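Local coordinates for protein thiaminase-I (Naegleria gruberi, PDB 4HCW) that is a thiaminase I, an enzyme with a two-lobed fold like that of periplasmic binding proteins, at residues L300-N305 with N317-L322. Residues are numbered along the deposited sequence; the frame is centred on the assembly and turned at random.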
# COMPACT_ATOMS: atom_id res chain seq x y z
N LEU A 300 -0.32 0.50 -12.84
CA LEU A 300 0.87 0.12 -12.07
C LEU A 300 0.53 -0.30 -10.64
O LEU A 300 1.33 -0.10 -9.72
CB LEU A 300 1.92 1.23 -12.07
CG LEU A 300 2.62 1.48 -13.40
CD1 LEU A 300 3.71 2.54 -13.24
CD2 LEU A 300 3.21 0.19 -13.94
N THR A 301 -0.65 -0.88 -10.46
CA THR A 301 -1.05 -1.40 -9.17
C THR A 301 -0.50 -2.81 -9.02
O THR A 301 -0.53 -3.60 -9.97
CB THR A 301 -2.59 -1.42 -9.02
OG1 THR A 301 -3.11 -0.11 -9.26
CG2 THR A 301 -2.99 -1.88 -7.63
N LEU A 302 0.03 -3.12 -7.84
CA LEU A 302 0.67 -4.41 -7.62
C LEU A 302 -0.26 -5.40 -6.94
O LEU A 302 -0.82 -5.11 -5.88
CB LEU A 302 1.93 -4.23 -6.77
CG LEU A 302 2.86 -3.07 -7.13
CD1 LEU A 302 4.05 -3.03 -6.19
CD2 LEU A 302 3.31 -3.17 -8.58
N PRO A 303 -0.44 -6.58 -7.55
CA PRO A 303 -1.15 -7.68 -6.90
C PRO A 303 -0.33 -8.18 -5.71
O PRO A 303 0.88 -7.96 -5.67
CB PRO A 303 -1.21 -8.76 -7.99
CG PRO A 303 -1.05 -8.01 -9.27
CD PRO A 303 -0.11 -6.89 -8.95
N ALA A 304 -0.98 -8.85 -4.76
CA ALA A 304 -0.30 -9.29 -3.55
C ALA A 304 0.28 -10.70 -3.67
O ALA A 304 1.21 -11.06 -2.96
CB ALA A 304 -1.25 -9.20 -2.36
N ASN A 305 -0.29 -11.49 -4.58
CA ASN A 305 0.16 -12.87 -4.77
C ASN A 305 1.25 -12.98 -5.82
O ASN A 305 1.34 -12.15 -6.73
CB ASN A 305 -1.03 -13.76 -5.14
CG ASN A 305 -1.72 -13.32 -6.42
OD1 ASN A 305 -1.72 -12.14 -6.76
ND2 ASN A 305 -2.30 -14.27 -7.13
N ASN A 317 8.64 -4.59 -17.75
CA ASN A 317 9.94 -4.51 -17.10
C ASN A 317 9.84 -3.91 -15.70
O ASN A 317 10.60 -4.27 -14.81
CB ASN A 317 10.91 -3.69 -17.96
CG ASN A 317 12.27 -3.51 -17.30
OD1 ASN A 317 12.57 -2.45 -16.76
ND2 ASN A 317 13.09 -4.56 -17.34
N PHE A 318 8.88 -3.00 -15.53
CA PHE A 318 8.62 -2.39 -14.23
C PHE A 318 8.25 -3.44 -13.20
O PHE A 318 8.85 -3.50 -12.12
CB PHE A 318 7.50 -1.35 -14.36
CG PHE A 318 7.18 -0.64 -13.08
CD1 PHE A 318 7.86 0.51 -12.72
CD2 PHE A 318 6.18 -1.11 -12.23
CE1 PHE A 318 7.57 1.18 -11.54
CE2 PHE A 318 5.89 -0.45 -11.05
CZ PHE A 318 6.58 0.69 -10.71
N TYR A 319 7.27 -4.27 -13.53
CA TYR A 319 6.83 -5.34 -12.64
C TYR A 319 7.93 -6.38 -12.43
O TYR A 319 7.95 -7.07 -11.40
CB TYR A 319 5.57 -6.01 -13.18
CG TYR A 319 4.30 -5.25 -12.89
CD1 TYR A 319 3.87 -4.23 -13.73
CD2 TYR A 319 3.52 -5.56 -11.78
CE1 TYR A 319 2.70 -3.54 -13.46
CE2 TYR A 319 2.36 -4.87 -11.51
CZ TYR A 319 1.95 -3.86 -12.35
OH TYR A 319 0.79 -3.17 -12.08
N ALA A 320 8.82 -6.50 -13.40
CA ALA A 320 9.91 -7.47 -13.33
C ALA A 320 10.89 -7.14 -12.22
O ALA A 320 11.31 -8.02 -11.47
CB ALA A 320 10.63 -7.55 -14.67
N GLN A 321 11.25 -5.86 -12.11
CA GLN A 321 12.20 -5.41 -11.09
C GLN A 321 11.64 -5.60 -9.69
O GLN A 321 12.37 -5.98 -8.77
CB GLN A 321 12.56 -3.94 -11.31
CG GLN A 321 13.23 -3.65 -12.64
CD GLN A 321 13.62 -2.20 -12.79
OE1 GLN A 321 13.53 -1.42 -11.84
NE2 GLN A 321 14.07 -1.82 -13.99
N LEU A 322 10.35 -5.34 -9.53
CA LEU A 322 9.70 -5.47 -8.22
C LEU A 322 9.59 -6.92 -7.79
O LEU A 322 9.63 -7.23 -6.60
CB LEU A 322 8.33 -4.80 -8.24
CG LEU A 322 8.34 -3.30 -8.55
CD1 LEU A 322 6.94 -2.72 -8.46
CD2 LEU A 322 9.29 -2.57 -7.62
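The Tyr319 hydroxyl and the Thr301 carbonyl make the one hydrogen bond between the 302-303 strand region and helix 317-328. Tyr319 OH donates to Thr301 O at 2.5 Å; that oxygen lies at the edge of the phenol ring, in its plane, whereas the hydroxyl stands above the carbonyl plane, about 50° out of it.

Apolar contacts fill the rest. Leu302 CD2 packs obliquely against the same ring, 3.5 Å from Tyr319 CE2, and also meets Leu322 CD1 at 3.7 Å, those two leucines crossing at about a right angle. Pro303 CD sits at the Tyr319 ring edge, 4.1 Å from CE2. Leu300 splits its branches: CD1 makes a CH-pi contact over the centre of the Phe318 ring, 4.3 Å from the centroid, while CD2 touches both Phe318 CD2, at 3.7 Å, and Tyr319 CE1, at 3.8 Å. Phe318 CG lies anti to its backbone N (chi1 -179°), Tyr319 CG beside its own (chi1 -81°).

Leu300, with positive phi, is the C-prime residue of the Schellman motif ending helix 290-298. The chemistry implies a buried, largely hydrophobic interface in which one phenol hydroxyl satisfies a backbone carbonyl and joins helix 317-328 to the chain just before strand 302-303, which pairs with strand 110-125 through Leu302 and Leu118.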